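Local atomic coordinates of cytokinin riboside 5'-monophosphate phosphoribohydrolase (Corynebacterium glutamicum, PDB entry 5WQ3), a protein that belongs to the LOG-type enzymes of the SLOG clan, built on a Rossmann-like fold with a parallel beta sheet. Residues K69-G75 with S163-L169; L179-L183 with F194-L198. Residues are numbered along the deposited sequence.

Contact 1. Residues K69-G75 with S163-L169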
# COMPACT_ATOMS: atom_id res chain seq x y z
N LYS C 69 -4.84 -68.54 -28.17
CA LYS C 69 -3.70 -68.91 -27.33
C LYS C 69 -2.81 -67.68 -27.03
O LYS C 69 -2.67 -66.77 -27.85
CB LYS C 69 -2.95 -70.08 -27.96
CG LYS C 69 -2.09 -69.66 -29.14
CD LYS C 69 -1.30 -70.91 -29.56
CE LYS C 69 -0.73 -70.73 -30.93
NZ LYS C 69 -0.22 -72.05 -31.33
N ALA C 70 -2.23 -67.63 -25.82
CA ALA C 70 -1.64 -66.43 -25.27
C ALA C 70 -0.56 -66.71 -24.27
O ALA C 70 -0.61 -67.74 -23.59
CB ALA C 70 -2.73 -65.54 -24.65
N VAL C 71 0.43 -65.79 -24.23
CA VAL C 71 1.46 -65.73 -23.25
C VAL C 71 1.35 -64.41 -22.49
O VAL C 71 1.22 -63.38 -23.11
CB VAL C 71 2.83 -65.81 -23.93
CG1 VAL C 71 3.94 -65.77 -22.88
CG2 VAL C 71 2.89 -67.10 -24.72
N THR C 72 1.49 -64.48 -21.18
CA THR C 72 1.61 -63.31 -20.34
C THR C 72 3.07 -62.98 -20.13
O THR C 72 3.85 -63.81 -19.79
CB THR C 72 0.92 -63.45 -18.95
OG1 THR C 72 -0.44 -63.75 -19.08
CG2 THR C 72 1.02 -62.17 -18.18
N VAL C 73 3.41 -61.73 -20.33
CA VAL C 73 4.82 -61.24 -20.05
C VAL C 73 4.75 -60.15 -18.94
O VAL C 73 3.93 -59.25 -19.00
CB VAL C 73 5.48 -60.62 -21.32
CG1 VAL C 73 6.97 -60.30 -21.08
CG2 VAL C 73 5.32 -61.58 -22.48
N PHE C 74 5.64 -60.26 -17.96
CA PHE C 74 5.72 -59.40 -16.81
C PHE C 74 7.16 -58.85 -16.84
O PHE C 74 8.04 -59.49 -17.43
CB PHE C 74 5.57 -60.17 -15.48
CG PHE C 74 4.22 -60.72 -15.28
CD1 PHE C 74 3.16 -59.87 -15.12
CD2 PHE C 74 3.98 -62.10 -15.42
CE1 PHE C 74 1.88 -60.35 -14.99
CE2 PHE C 74 2.69 -62.60 -15.34
CZ PHE C 74 1.64 -61.72 -15.10
N GLY C 75 7.33 -57.69 -16.23
CA GLY C 75 8.65 -57.11 -15.99
C GLY C 75 8.47 -55.69 -15.50
O GLY C 75 7.34 -55.17 -15.54
N SER C 163 -4.19 -67.08 -20.36
CA SER C 163 -2.92 -67.33 -21.02
C SER C 163 -2.43 -68.73 -20.60
O SER C 163 -2.97 -69.32 -19.70
CB SER C 163 -1.94 -66.23 -20.69
OG SER C 163 -1.38 -66.45 -19.43
N GLN C 164 -1.45 -69.28 -21.29
CA GLN C 164 -0.97 -70.66 -21.03
C GLN C 164 0.57 -70.69 -20.81
O GLN C 164 1.17 -71.74 -20.82
CB GLN C 164 -1.33 -71.56 -22.21
CG GLN C 164 -2.85 -71.64 -22.48
CD GLN C 164 -3.43 -70.48 -23.27
OE1 GLN C 164 -2.91 -70.08 -24.32
NE2 GLN C 164 -4.60 -69.98 -22.83
N ALA C 165 1.17 -69.55 -20.59
CA ALA C 165 2.61 -69.51 -20.32
C ALA C 165 2.87 -68.15 -19.72
O ALA C 165 2.13 -67.22 -19.98
CB ALA C 165 3.42 -69.68 -21.62
N PHE C 166 3.90 -68.06 -18.86
CA PHE C 166 4.36 -66.83 -18.26
C PHE C 166 5.86 -66.68 -18.62
O PHE C 166 6.64 -67.61 -18.42
CB PHE C 166 4.32 -66.85 -16.72
CG PHE C 166 3.01 -66.40 -16.07
CD1 PHE C 166 1.86 -66.20 -16.79
CD2 PHE C 166 2.95 -66.26 -14.67
CE1 PHE C 166 0.68 -65.83 -16.15
CE2 PHE C 166 1.77 -65.90 -14.02
CZ PHE C 166 0.61 -65.69 -14.78
N VAL C 167 6.21 -65.51 -19.11
CA VAL C 167 7.59 -65.08 -19.29
C VAL C 167 7.88 -63.85 -18.44
O VAL C 167 7.19 -62.87 -18.50
CB VAL C 167 7.87 -64.70 -20.74
CG1 VAL C 167 9.33 -64.24 -20.90
CG2 VAL C 167 7.59 -65.88 -21.61
N CYS C 168 8.92 -63.91 -17.62
CA CYS C 168 9.24 -62.78 -16.75
C CYS C 168 10.53 -62.16 -17.18
O CYS C 168 11.60 -62.76 -17.01
CB CYS C 168 9.39 -63.28 -15.32
SG CYS C 168 7.86 -63.96 -14.59
N LEU C 169 10.43 -60.98 -17.80
CA LEU C 169 11.55 -60.08 -17.92
C LEU C 169 11.98 -59.61 -16.53
O LEU C 169 11.27 -59.83 -15.49
CB LEU C 169 11.25 -58.92 -18.87
CG LEU C 169 10.85 -59.21 -20.34
CD1 LEU C 169 10.12 -58.10 -21.04
CD2 LEU C 169 12.09 -59.53 -21.16
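Two neighbouring parallel strands, 70-74 and 166-168, meet here in the middle of the sheet. Their backbones bond in the staggered parallel pattern. Thr72 is bonded through both its backbone N and its backbone O: its N donates to Ala165 O (3.1 Å), and its O accepts from Val167 N (3.0 Å). Phe74 repeats this two residues on, its N donating to Val167 O (3.1 Å) and its O accepting from Leu169 N (2.8 Å). At the start of the pairing a side chain takes over. Gln164 N gives to Ala70 O (2.9 Å), while Ala70 N is met by the side-chain acceptor Gln164 OE1 (3.0 Å). The amides of Val71 and Val73 serve the other neighbour, strand 102-105, through Ala102 and Val104. Thr72 OG1 donates to Ser163 OG (2.9 Å), and Ser163 OG is itself bonded to Phe159 O. Beside them, the edge of the Phe74 ring meets the face of Phe166, with centroids 5.0 Å apart and planes at 80°. On the reverse face Val73 and Val167 pack together, with Val73 CG1 3.8 Å from Leu169 CD1; helix 84-98 lies over the two valines. The backbone groups described here, and the Thr72 and Ser163 hydroxyls, are thus paired within a largely apolar surrounding.

Contact 2. Residues L179-L183 with F194-L198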
# COMPACT_ATOMS: atom_id res chain seq x y z
N LEU C 179 5.42 -64.40 -10.46
CA LEU C 179 6.24 -65.59 -10.62
C LEU C 179 6.00 -66.65 -9.63
O LEU C 179 5.85 -67.83 -9.99
CB LEU C 179 7.75 -65.19 -10.59
CG LEU C 179 8.69 -66.37 -10.72
CD1 LEU C 179 8.52 -67.16 -12.00
CD2 LEU C 179 10.16 -65.93 -10.57
N PHE C 180 5.98 -66.28 -8.32
CA PHE C 180 5.80 -67.28 -7.30
C PHE C 180 4.35 -67.78 -7.24
O PHE C 180 4.15 -68.93 -6.96
CB PHE C 180 6.35 -66.87 -5.98
CG PHE C 180 7.85 -66.84 -5.97
CD1 PHE C 180 8.55 -68.00 -6.06
CD2 PHE C 180 8.53 -65.66 -5.90
CE1 PHE C 180 9.92 -68.04 -6.12
CE2 PHE C 180 9.95 -65.66 -5.92
CZ PHE C 180 10.61 -66.86 -6.03
N GLU C 181 3.42 -66.98 -7.68
CA GLU C 181 2.06 -67.50 -7.84
C GLU C 181 1.95 -68.54 -8.93
O GLU C 181 1.38 -69.58 -8.71
CB GLU C 181 1.21 -66.33 -8.15
CG GLU C 181 -0.26 -66.50 -8.17
CD GLU C 181 -0.83 -65.10 -8.35
OE1 GLU C 181 -0.35 -64.16 -7.64
OE2 GLU C 181 -1.67 -64.95 -9.27
N VAL C 182 2.53 -68.30 -10.10
CA VAL C 182 2.42 -69.32 -11.14
C VAL C 182 3.18 -70.57 -10.71
O VAL C 182 2.75 -71.68 -10.95
CB VAL C 182 2.81 -68.84 -12.55
CG1 VAL C 182 4.21 -68.22 -12.60
CG2 VAL C 182 2.73 -69.99 -13.54
N LEU C 183 4.34 -70.39 -10.10
CA LEU C 183 5.11 -71.52 -9.64
C LEU C 183 4.28 -72.39 -8.66
O LEU C 183 4.31 -73.59 -8.80
CB LEU C 183 6.41 -71.07 -8.99
CG LEU C 183 7.52 -70.83 -9.99
CD1 LEU C 183 8.66 -70.13 -9.29
CD2 LEU C 183 8.00 -72.14 -10.62
N PHE C 194 2.14 -75.42 -18.51
CA PHE C 194 2.14 -73.96 -18.35
C PHE C 194 3.59 -73.58 -18.18
O PHE C 194 4.04 -73.51 -17.08
CB PHE C 194 1.31 -73.56 -17.15
CG PHE C 194 0.86 -72.13 -17.15
CD1 PHE C 194 1.76 -71.09 -16.93
CD2 PHE C 194 -0.48 -71.81 -17.35
CE1 PHE C 194 1.37 -69.77 -16.97
CE2 PHE C 194 -0.90 -70.47 -17.37
CZ PHE C 194 0.04 -69.44 -17.17
N PRO C 195 4.31 -73.38 -19.27
CA PRO C 195 5.76 -73.11 -19.15
C PRO C 195 6.07 -71.73 -18.57
O PRO C 195 5.30 -70.77 -18.68
CB PRO C 195 6.26 -73.26 -20.60
CG PRO C 195 5.05 -73.03 -21.43
CD PRO C 195 3.93 -73.63 -20.65
N ILE C 196 7.24 -71.62 -17.93
CA ILE C 196 7.57 -70.47 -17.18
C ILE C 196 8.98 -70.17 -17.60
O ILE C 196 9.86 -71.06 -17.49
CB ILE C 196 7.53 -70.73 -15.66
CG1 ILE C 196 6.11 -71.12 -15.19
CG2 ILE C 196 8.06 -69.47 -14.94
CD1 ILE C 196 6.08 -71.63 -13.78
N VAL C 197 9.19 -68.97 -18.09
CA VAL C 197 10.52 -68.60 -18.58
C VAL C 197 11.01 -67.33 -17.94
O VAL C 197 10.21 -66.37 -17.79
CB VAL C 197 10.53 -68.36 -20.10
CG1 VAL C 197 11.98 -68.10 -20.57
CG2 VAL C 197 9.94 -69.54 -20.82
N LEU C 198 12.30 -67.33 -17.51
CA LEU C 198 12.90 -66.09 -16.98
C LEU C 198 13.94 -65.61 -18.00
O LEU C 198 14.78 -66.40 -18.40
CB LEU C 198 13.53 -66.27 -15.54
CG LEU C 198 12.74 -67.08 -14.45
CD1 LEU C 198 13.49 -67.17 -13.15
CD2 LEU C 198 11.36 -66.51 -14.14
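The helical segment 179-183 runs roughly antiparallel to strand 196-198. Their axes make an angle of 149° and come within 10.4 Å. The closest CA atoms, those of Leu183 and Ile196, are still 8.0 Å apart, so side chains alone bridge the gap. The helix keeps its own backbone bond, Leu183 N to Leu179 O at 3.0 Å. On the strand, Ile196 and Leu198 point toward the helix, and Val197 between them points away. This is helix-on-sheet packing inside a right-handed beta-alpha-beta crossover, as in Rossmann-like folds: strand 166-168, helix 173-188, then strand 196-199. Ile196 is the central side chain and touches three helix residues. Its CG2 lies 3.8 Å from Leu179 CD1. Its CD1 lies 3.7 Å from Val182 CG2 and also 3.7 Å from Leu183 CD2. Leu179 CD1 reaches Leu198 CD2 as well, at 3.6 Å. At the other end Val182 CG2 sits 3.7 Å from Phe194 CD1, just before the strand. All these contacts are apolar. Trp204 of helix 201-216 touches both Leu179 and Leu198.

Contact 1 comes first along the chain, and contact 2 follows it in series. Their centres are about 9 Å apart. The centre of contact 1 lies about 4 Å from the centre of the chain, that of contact 2 about 9 Å. The parallel sheet joins them, because strand 166-168 lies between strands 70-74 and 196-199. Cys168 N and Val197 O, 2.8 Å apart, probably form a hydrogen bond between the two contacts. Helix 173-188 follows strand 166-168 and packs on the face that carries Phe166, where Phe166 CD2 is 3.1 Å from Val182 CG1. Contact 1 therefore pairs strands within the sheet, and contact 2 lays a helix on it, giving one continuous core.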